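Side-chain contacts in hypothetical protein AF1432 (Archaeoglobus fulgidus, PDB 1YNB), which probably catalyses the divalent-metal-dependent hydrolysis of 2'-deoxyribonucleoside 5'-phosphates to 2'-deoxyribonucleosides and phosphate: residues S26-L29 against K30-I33; A40-N43 against F44-I48; F73-L76 against H77-R80; Y119-D122 against A123-E127. One frame throughout, in Å; residues are numbered along the deposited sequence.

Contact 1: S26-L29 against K30-I33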
loop_
_atom_site.group_PDB
_atom_site.type_symbol
_atom_site.label_atom_id
_atom_site.label_comp_id
_atom_site.label_asym_id
_atom_site.label_seq_id
_atom_site.Cartn_x
_atom_site.Cartn_y
_atom_site.Cartn_z
ATOM N N SER A 26 6.853 15.314 8.009
ATOM C CA SER A 26 6.360 16.210 9.067
ATOM C C SER A 26 5.483 17.388 8.783
ATOM O O SER A 26 4.713 17.792 9.692
ATOM C CB SER A 26 7.548 16.705 9.913
ATOM O OG SER A 26 8.399 17.511 9.101
ATOM N N GLY A 27 5.617 17.966 7.596
ATOM C CA GLY A 27 4.840 19.131 7.192
ATOM C C GLY A 27 3.353 18.893 7.255
ATOM O O GLY A 27 2.562 19.826 7.504
ATOM N N TRP A 28 2.942 17.640 7.033
ATOM C CA TRP A 28 1.523 17.317 7.089
ATOM C C TRP A 28 0.886 17.265 8.472
ATOM O O TRP A 28 -0.327 17.434 8.582
ATOM C CB TRP A 28 1.242 15.966 6.484
ATOM C CG TRP A 28 1.827 15.776 5.086
ATOM C CD1 TRP A 28 2.789 14.873 4.740
ATOM C CD2 TRP A 28 1.480 16.495 3.899
ATOM N NE1 TRP A 28 3.073 14.983 3.384
ATOM C CE2 TRP A 28 2.280 15.976 2.846
ATOM C CE3 TRP A 28 0.579 17.538 3.609
ATOM C CZ2 TRP A 28 2.200 16.461 1.548
ATOM C CZ3 TRP A 28 0.501 18.031 2.313
ATOM C CH2 TRP A 28 1.311 17.487 1.288
ATOM N N LEU A 29 1.677 16.976 9.493
ATOM C CA LEU A 29 1.154 16.830 10.836
ATOM C C LEU A 29 0.414 18.055 11.349
ATOM O O LEU A 29 -0.599 17.901 12.022
ATOM C CB LEU A 29 2.274 16.492 11.810
ATOM C CG LEU A 29 3.015 15.180 11.472
ATOM C CD1 LEU A 29 4.311 15.135 12.267
ATOM C CD2 LEU A 29 2.124 13.993 11.764
ATOM N N LYS A 30 0.927 19.251 11.051
ATOM C CA LYS A 30 0.258 20.457 11.537
ATOM C C LYS A 30 -1.079 20.694 10.855
ATOM O O LYS A 30 -1.915 21.479 11.368
ATOM C CB LYS A 30 1.170 21.681 11.407
ATOM C CG LYS A 30 1.485 22.084 10.012
ATOM C CD LYS A 30 2.520 23.214 10.043
ATOM C CE LYS A 30 2.938 23.626 8.637
ATOM N NZ LYS A 30 3.507 22.469 7.830
ATOM N N LEU A 31 -1.319 20.032 9.722
ATOM C CA LEU A 31 -2.600 20.160 9.043
ATOM C C LEU A 31 -3.620 19.212 9.652
ATOM O O LEU A 31 -4.764 19.170 9.194
ATOM C CB LEU A 31 -2.485 19.837 7.563
ATOM C CG LEU A 31 -2.056 20.947 6.618
ATOM C CD1 LEU A 31 -0.717 21.461 7.058
ATOM C CD2 LEU A 31 -2.004 20.421 5.169
ATOM N N GLY A 32 -3.184 18.431 10.630
ATOM C CA GLY A 32 -4.068 17.488 11.320
ATOM C C GLY A 32 -4.193 16.117 10.689
ATOM O O GLY A 32 -4.994 15.296 11.126
ATOM N N ILE A 33 -3.382 15.855 9.666
ATOM C CA ILE A 33 -3.374 14.546 9.005
ATOM C C ILE A 33 -2.672 13.606 9.951
ATOM O O ILE A 33 -1.490 13.724 10.209
ATOM C CB ILE A 33 -2.643 14.618 7.640
ATOM C CG1 ILE A 33 -3.435 15.528 6.707
ATOM C CG2 ILE A 33 -2.519 13.216 7.038
ATOM C CD1 ILE A 33 -2.629 16.121 5.557
HETATM O O HOH W 1 3.846 19.867 10.837
#
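Ser26 and Lys30 meet through a water: Ser26 O accepts from it, and Lys30 N donates to it at 3.0 Å. The link belongs to a run of i-to-i+3 turns with helical backbone angles, in the loop between helices 8-18 and 39-56 of the HD domain. The OG of Ser26 looks elsewhere, to Asp83 and His85. Gly27 receives the end of Lys30, whose NZ donates a hydrogen bond to Gly27 O at 2.8 Å, in the carbonyl plane on a lone pair. To get there the lysine takes the crowded position at its first torsion (chi1 67°), between N and the carbonyl carbon, and bends back at chi4 (-58°). Trp28 O accepts from Leu31 N at 3.0 Å, the donor standing above the carbonyl plane. Its indole bonds through NE1 to Glu37, and Phe145 and Tyr135 pack on the ring. Leu31 CD2 reaches the edge of that ring, 4.2 Å from Trp28 CE3, while the Ile33 side chain runs alongside, its CD1 4.0 Å from Trp28 CB. Leu29 closes the last turn, taking Gly32 N on its O at 3.0 Å. Gly32 has a positive phi, at which a CB would jam against Leu31 O. The backbone then turns out of the helical run, leaving the buried Ile33 N without a partner and Ile33 O 3.9 Å from Leu29 CD2.

Contact 2: A40-N43 against F44-I48. Unlike the reference sequence in segment 40-43: Asn43 (reference Ser).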
loop_
_atom_site.group_PDB
_atom_site.type_symbol
_atom_site.label_atom_id
_atom_site.label_comp_id
_atom_site.label_asym_id
_atom_site.label_seq_id
_atom_site.Cartn_x
_atom_site.Cartn_y
_atom_site.Cartn_z
ATOM N N ALA A 40 10.082 7.378 3.573
ATOM C CA ALA A 40 10.206 6.231 2.647
ATOM C C ALA A 40 9.164 6.260 1.503
ATOM O O ALA A 40 9.509 6.034 0.323
ATOM C CB ALA A 40 10.061 4.894 3.448
ATOM N N GLU A 41 7.875 6.489 1.822
ATOM C CA GLU A 41 6.851 6.547 0.792
ATOM C C GLU A 41 7.045 7.736 -0.170
ATOM O O GLU A 41 6.806 7.616 -1.377
ATOM C CB GLU A 41 5.463 6.588 1.455
ATOM C CG GLU A 41 5.143 5.217 2.105
ATOM C CD GLU A 41 3.954 5.262 3.055
ATOM O OE1 GLU A 41 3.683 6.351 3.613
ATOM O OE2 GLU A 41 3.323 4.204 3.260
ATOM N N HIS A 42 7.440 8.896 0.376
ATOM C CA HIS A 42 7.730 10.071 -0.467
ATOM C C HIS A 42 8.878 9.703 -1.477
ATOM O O HIS A 42 8.752 9.958 -2.666
ATOM C CB HIS A 42 8.191 11.246 0.419
ATOM C CG HIS A 42 8.866 12.355 -0.331
ATOM N ND1 HIS A 42 8.244 13.060 -1.331
ATOM C CD2 HIS A 42 10.120 12.866 -0.227
ATOM C CE1 HIS A 42 9.081 13.967 -1.817
ATOM N NE2 HIS A 42 10.224 13.872 -1.163
ATOM N N ASN A 43 9.965 9.114 -0.978
ATOM C CA ASN A 43 11.137 8.748 -1.826
ATOM C C ASN A 43 10.759 7.716 -2.881
ATOM O O ASN A 43 11.246 7.743 -4.025
ATOM C CB ASN A 43 12.241 8.151 -0.975
ATOM C CG ASN A 43 12.795 9.123 0.031
ATOM O OD1 ASN A 43 13.262 8.712 1.100
ATOM N ND2 ASN A 43 12.775 10.412 -0.299
ATOM N N PHE A 44 9.919 6.767 -2.481
ATOM C CA PHE A 44 9.441 5.752 -3.404
ATOM C C PHE A 44 8.812 6.391 -4.613
ATOM O O PHE A 44 9.212 6.121 -5.757
ATOM C CB PHE A 44 8.390 4.841 -2.713
ATOM C CG PHE A 44 7.620 3.952 -3.662
ATOM C CD1 PHE A 44 8.238 2.814 -4.249
ATOM C CD2 PHE A 44 6.283 4.243 -3.998
ATOM C CE1 PHE A 44 7.535 2.019 -5.131
ATOM C CE2 PHE A 44 5.567 3.430 -4.901
ATOM C CZ PHE A 44 6.215 2.303 -5.471
ATOM N N ARG A 45 7.784 7.222 -4.390
ATOM C CA ARG A 45 7.133 7.784 -5.545
ATOM C C ARG A 45 7.984 8.843 -6.236
ATOM O O ARG A 45 7.904 8.974 -7.457
ATOM C CB ARG A 45 5.745 8.343 -5.210
ATOM C CG ARG A 45 5.012 8.792 -6.462
ATOM C CD ARG A 45 3.514 8.922 -6.310
ATOM N NE ARG A 45 3.151 9.924 -5.296
ATOM C CZ ARG A 45 1.902 10.368 -5.121
ATOM N NH1 ARG A 45 0.925 9.918 -5.882
ATOM N NH2 ARG A 45 1.631 11.236 -4.156
ATOM N N ALA A 46 8.805 9.562 -5.473
ATOM C CA ALA A 46 9.640 10.574 -6.109
ATOM C C ALA A 46 10.626 9.853 -7.054
ATOM O O ALA A 46 10.958 10.393 -8.129
ATOM C CB ALA A 46 10.406 11.359 -5.065
ATOM N N ALA A 47 11.092 8.674 -6.640
ATOM C CA ALA A 47 12.018 7.909 -7.492
ATOM C C ALA A 47 11.352 7.525 -8.788
ATOM O O ALA A 47 11.931 7.706 -9.865
ATOM C CB ALA A 47 12.578 6.686 -6.738
ATOM N N ILE A 48 10.115 7.020 -8.731
ATOM C CA ILE A 48 9.400 6.686 -9.935
ATOM C C ILE A 48 9.177 7.957 -10.776
ATOM O O ILE A 48 9.356 7.962 -12.011
ATOM C CB ILE A 48 8.083 5.956 -9.562
ATOM C CG1 ILE A 48 8.446 4.589 -8.956
ATOM C CG2 ILE A 48 7.151 5.773 -10.785
ATOM C CD1 ILE A 48 7.259 3.842 -8.384
#
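Ala40 O accepts from Phe44 N at 2.9 Å, the first of four consecutive i-to-i+4 bonds in helix 39-56, a buried helix of the HD domain. Arg45 N to Glu41 O is the longest at 3.2 Å but nearly straight, 172° at the hydrogen. Ala46 N to His42 O and Ala47 N to Asn43 O are each 2.8 Å long.

Across this turn, CB atoms of 44-48 rest on carbonyl oxygens of 40-43. Phe44 CB packs 3.4 Å from Ala40 O, and Glu41 O lies at the edge of the Phe44 ring, near its plane. With CG anti to the backbone N (chi1 168°), the ring leaves the turn and packs on Ala40 of the second subunit, so this face of the helix belongs to the dimer interface. Arg45 likewise swings away from the turn and forms salt bridges with Glu127 and Glu134.

His42 is probably the first histidine of the HD-domain H...HD...D signature, whose side chains converge here without a bound metal. Its ND1 bonds to Glu127 and its NE2, weakly, to Asp124, which together fix the rotation of the imidazole. Asn43, which stands where the reference sequence has a serine, sends ND2 to Asp75. Ala46 approaches the imidazole obliquely, its CB 4.4 Å from His42 CE1 and 3.2 Å from His42 O.

Contact 3: F73-L76 against H77-R80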
loop_
_atom_site.group_PDB
_atom_site.type_symbol
_atom_site.label_atom_id
_atom_site.label_comp_id
_atom_site.label_asym_id
_atom_site.label_seq_id
_atom_site.Cartn_x
_atom_site.Cartn_y
_atom_site.Cartn_z
ATOM N N PHE A 73 18.083 7.959 -2.587
ATOM C CA PHE A 73 19.084 8.388 -1.609
ATOM C C PHE A 73 18.957 9.846 -1.181
ATOM O O PHE A 73 19.691 10.310 -0.296
ATOM C CB PHE A 73 20.496 8.175 -2.183
ATOM C CG PHE A 73 20.940 6.746 -2.171
ATOM C CD1 PHE A 73 21.584 6.216 -1.043
ATOM C CD2 PHE A 73 20.637 5.903 -3.228
ATOM C CE1 PHE A 73 21.914 4.844 -0.981
ATOM C CE2 PHE A 73 20.963 4.529 -3.184
ATOM C CZ PHE A 73 21.598 4.004 -2.054
ATOM N N HIS A 74 18.033 10.566 -1.798
ATOM C CA HIS A 74 17.862 11.986 -1.543
ATOM C C HIS A 74 17.682 12.430 -0.092
ATOM O O HIS A 74 18.375 13.329 0.370
ATOM C CB HIS A 74 16.720 12.520 -2.410
ATOM C CG HIS A 74 16.685 14.012 -2.509
ATOM N ND1 HIS A 74 15.511 14.722 -2.671
ATOM C CD2 HIS A 74 17.682 14.927 -2.498
ATOM C CE1 HIS A 74 15.790 16.011 -2.756
ATOM N NE2 HIS A 74 17.100 16.162 -2.652
ATOM N N ASP A 75 16.778 11.821 0.659
ATOM C CA ASP A 75 16.631 12.281 2.043
ATOM C C ASP A 75 17.181 11.274 3.000
ATOM O O ASP A 75 16.871 11.314 4.173
ATOM C CB ASP A 75 15.154 12.509 2.385
ATOM C CG ASP A 75 14.458 13.339 1.363
ATOM O OD1 ASP A 75 15.051 14.358 0.928
ATOM O OD2 ASP A 75 13.322 12.972 0.993
ATOM N N LEU A 76 18.030 10.375 2.515
ATOM C CA LEU A 76 18.503 9.329 3.374
ATOM C C LEU A 76 19.004 9.783 4.725
ATOM O O LEU A 76 18.748 9.134 5.744
ATOM C CB LEU A 76 19.560 8.504 2.643
ATOM C CG LEU A 76 19.267 7.013 2.787
ATOM C CD1 LEU A 76 17.810 6.725 2.387
ATOM C CD2 LEU A 76 20.228 6.206 1.910
ATOM N N HIS A 77 19.710 10.899 4.753
ATOM C CA HIS A 77 20.235 11.386 6.024
ATOM C C HIS A 77 19.115 11.722 7.015
ATOM O O HIS A 77 19.361 11.775 8.207
ATOM C CB HIS A 77 21.114 12.619 5.789
ATOM C CG HIS A 77 20.373 13.755 5.173
ATOM N ND1 HIS A 77 19.763 14.737 5.925
ATOM C CD2 HIS A 77 20.024 13.994 3.888
ATOM C CE1 HIS A 77 19.063 15.526 5.130
ATOM N NE2 HIS A 77 19.200 15.094 3.890
ATOM N N GLU A 78 17.893 11.945 6.531
ATOM C CA GLU A 78 16.787 12.276 7.448
ATOM C C GLU A 78 16.499 11.139 8.450
ATOM O O GLU A 78 15.753 11.316 9.444
ATOM C CB GLU A 78 15.531 12.641 6.653
ATOM C CG GLU A 78 15.686 13.956 5.874
ATOM C CD GLU A 78 14.422 14.383 5.145
ATOM O OE1 GLU A 78 13.474 13.573 5.034
ATOM O OE2 GLU A 78 14.377 15.537 4.655
ATOM N N ALA A 79 17.097 9.977 8.197
ATOM C CA ALA A 79 16.946 8.835 9.096
ATOM C C ALA A 79 17.521 9.259 10.435
ATOM O O ALA A 79 17.086 8.790 11.486
ATOM C CB ALA A 79 17.717 7.636 8.573
ATOM N N ARG A 80 18.521 10.139 10.369
ATOM C CA ARG A 80 19.179 10.674 11.559
ATOM C C ARG A 80 18.743 12.101 11.871
ATOM O O ARG A 80 18.724 12.502 13.032
ATOM C CB ARG A 80 20.705 10.670 11.371
ATOM C CG ARG A 80 21.297 9.283 11.219
ATOM C CD ARG A 80 22.767 9.315 10.707
ATOM N NE ARG A 80 23.212 7.949 10.429
ATOM C CZ ARG A 80 24.375 7.428 10.801
ATOM N NH1 ARG A 80 25.258 8.163 11.469
ATOM N NH2 ARG A 80 24.622 6.140 10.567
HETATM O O HOH W 2 11.539 14.055 3.017
#
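The carboxylates of Asp75 and Glu78 are stacked face to face, their planes 14° apart, with the two side chains running side by side. Asp75 OD1 comes within 4.0 Å of Glu78 OE2, a close pair of like groups, and it also stands over one face of the His74 ring. The His77 ring has Asp75 O over one face, offset toward the rim, and His74 O at its edge, 3.9 Å from His77 CD2.

Beneath the carboxylates the backbone makes a type I turn, Glu78 N reaching Asp75 O at 2.6 Å. Ala79 N follows with Leu76 O at 3.1 Å, leading into helix 78-81. Glu78 CG lies beside its own N (chi1 -67°) and the chain beyond is extended, which lays OE1 3.3 Å from Asp75 CB. A water donates to Glu78 OE1 and weakly to Asp75 OD2. With an alanine here, that water would probably lose one of its acceptors and the Asp75 carboxylate the flat group stacked against it.

His74 and Asp75 fit the HD of the family signature. The two acidic groups stack without a direct bond, their oxygens met by the bridging water and, at Asp75 OD2, by a hydrogen bond from Asn43 ND2.

Contact 4: Y119-D122 against A123-E127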
loop_
_atom_site.group_PDB
_atom_site.type_symbol
_atom_site.label_atom_id
_atom_site.label_comp_id
_atom_site.label_asym_id
_atom_site.label_seq_id
_atom_site.Cartn_x
_atom_site.Cartn_y
_atom_site.Cartn_z
ATOM N N TYR A 119 16.692 16.220 -12.027
ATOM C CA TYR A 119 15.501 15.376 -12.077
ATOM C C TYR A 119 15.068 15.011 -10.649
ATOM O O TYR A 119 13.875 14.893 -10.371
ATOM C CB TYR A 119 15.747 14.092 -12.877
ATOM C CG TYR A 119 16.053 14.355 -14.331
ATOM C CD1 TYR A 119 15.129 15.017 -15.148
ATOM C CD2 TYR A 119 17.300 14.013 -14.875
ATOM C CE1 TYR A 119 15.437 15.345 -16.465
ATOM C CE2 TYR A 119 17.615 14.336 -16.203
ATOM C CZ TYR A 119 16.677 15.008 -16.987
ATOM O OH TYR A 119 16.987 15.386 -18.273
ATOM N N VAL A 120 16.036 14.833 -9.758
ATOM C CA VAL A 120 15.731 14.490 -8.377
ATOM C C VAL A 120 15.023 15.665 -7.722
ATOM O O VAL A 120 14.007 15.492 -7.030
ATOM C CB VAL A 120 17.014 14.148 -7.581
ATOM C CG1 VAL A 120 16.668 13.818 -6.110
ATOM C CG2 VAL A 120 17.698 12.930 -8.222
ATOM N N SER A 121 15.553 16.861 -7.949
ATOM C CA SER A 121 14.985 18.074 -7.367
ATOM C C SER A 121 13.542 18.297 -7.824
ATOM O O SER A 121 12.673 18.575 -6.996
ATOM C CB SER A 121 15.829 19.301 -7.753
ATOM O OG SER A 121 15.373 20.454 -7.060
ATOM N N ASP A 122 13.298 18.193 -9.129
ATOM C CA ASP A 122 11.959 18.375 -9.675
ATOM C C ASP A 122 11.016 17.255 -9.184
ATOM O O ASP A 122 9.827 17.502 -8.896
ATOM C CB ASP A 122 11.968 18.329 -11.199
ATOM C CG ASP A 122 12.194 19.713 -11.856
ATOM O OD1 ASP A 122 12.432 20.734 -11.160
ATOM O OD2 ASP A 122 12.119 19.753 -13.086
ATOM N N ALA A 123 11.537 16.036 -9.116
ATOM C CA ALA A 123 10.699 14.893 -8.683
ATOM C C ALA A 123 10.240 15.031 -7.231
ATOM O O ALA A 123 9.103 14.653 -6.910
ATOM C CB ALA A 123 11.471 13.549 -8.885
ATOM N N ASP A 124 11.123 15.538 -6.374
ATOM C CA ASP A 124 10.875 15.768 -4.943
ATOM C C ASP A 124 9.689 16.733 -4.855
ATOM O O ASP A 124 8.691 16.463 -4.171
ATOM C CB ASP A 124 12.127 16.407 -4.318
ATOM C CG ASP A 124 11.928 16.833 -2.869
ATOM O OD1 ASP A 124 12.607 17.787 -2.436
ATOM O OD2 ASP A 124 11.113 16.215 -2.134
ATOM N N LYS A 125 9.789 17.853 -5.551
ATOM C CA LYS A 125 8.697 18.855 -5.547
ATOM C C LYS A 125 7.407 18.381 -6.231
ATOM O O LYS A 125 6.293 18.699 -5.796
ATOM C CB LYS A 125 9.182 20.138 -6.237
ATOM C CG LYS A 125 10.346 20.783 -5.538
ATOM C CD LYS A 125 10.699 22.055 -6.310
ATOM C CE LYS A 125 12.154 22.442 -6.176
ATOM N NZ LYS A 125 12.465 23.340 -7.344
ATOM N N LEU A 126 7.519 17.656 -7.329
ATOM C CA LEU A 126 6.326 17.162 -7.991
ATOM C C LEU A 126 5.630 16.129 -7.101
ATOM O O LEU A 126 4.393 16.076 -7.103
ATOM C CB LEU A 126 6.632 16.463 -9.322
ATOM C CG LEU A 126 6.371 17.182 -10.643
ATOM C CD1 LEU A 126 6.487 16.136 -11.770
ATOM C CD2 LEU A 126 4.960 17.833 -10.687
ATOM N N GLU A 127 6.406 15.273 -6.434
ATOM C CA GLU A 127 5.812 14.247 -5.566
ATOM C C GLU A 127 4.956 14.971 -4.491
ATOM O O GLU A 127 3.796 14.563 -4.163
ATOM C CB GLU A 127 6.893 13.400 -4.911
ATOM C CG GLU A 127 6.400 12.011 -4.412
ATOM C CD GLU A 127 5.476 12.075 -3.177
ATOM O OE1 GLU A 127 5.772 12.847 -2.223
ATOM O OE2 GLU A 127 4.468 11.323 -3.167
HETATM O O HOH W 3 13.533 19.554 -4.242
#
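Ser121 OG turns anti to its own N (chi1 -173°) and Lys125 CG lies beside its N, the chain extended beyond, so that the lysine runs back along the helix over the serine one turn earlier. Lys125 CG passes 3.5 Å from Ser121 O, and further out CE lies 3.9 Å from Ser121 OG. The ammonium goes on to Glu150 O, with the carboxylate of Asp122 nearby but not in contact. Were the lysine shortened to an alanine, Glu150 O would probably lose this donor and the flank of Ser121 its methylene cover.

Asp124 works on the same carbonyl from another direction: a water donates to Ser121 O at 3.0 Å and to Asp124 OD1 at 2.7 Å. Ser121 O therefore serves this water as well as Lys125 N, whose backbone bond to it is weak at 3.3 Å though nearly straight (170°). The neighbouring bonds are firmer, with Asp124 N 3.0 Å from Val120 O and Leu126 N 2.8 Å from Asp122 O. Ala123 CB rests 3.1 Å from Tyr119 O, on the side where helix 39-56 packs. The Asp122 carboxylate takes the backbone N of Lys152 on OD1 and of Thr153 on OD2, just before helix 154-166.

Asp124 probably supplies the final aspartate of the H...HD...D signature, presented from helix 117-135 as in other HD-domain phosphohydrolases, its N bonded to Val120 O and its OD1 to the water.

Contacts 2, 3 and 4 converge on the probable HD-domain active site, to which they bring His42, His74 with Asp75, and Asp124 respectively; no metal is bound to these side chains. Contact 2 touches both contact 3 and contact 4: Asn43 ND2 is 2.9 Å from Asp75 OD2 of contact 3, and Glu127 of contact 4 puts OE1 2.6 Å from His42 ND1 and OE2 2.9 Å from Arg45 NE. Contacts 3 and 4 meet where His74 CE1 lies 3.7 Å from Asp124 OD1. Contact 1 stands apart, its nearest atoms about 6 Å from contact 4 and about 7 Å from contacts 2 and 3; the Trp28 side chain lies near the signature residues without touching them.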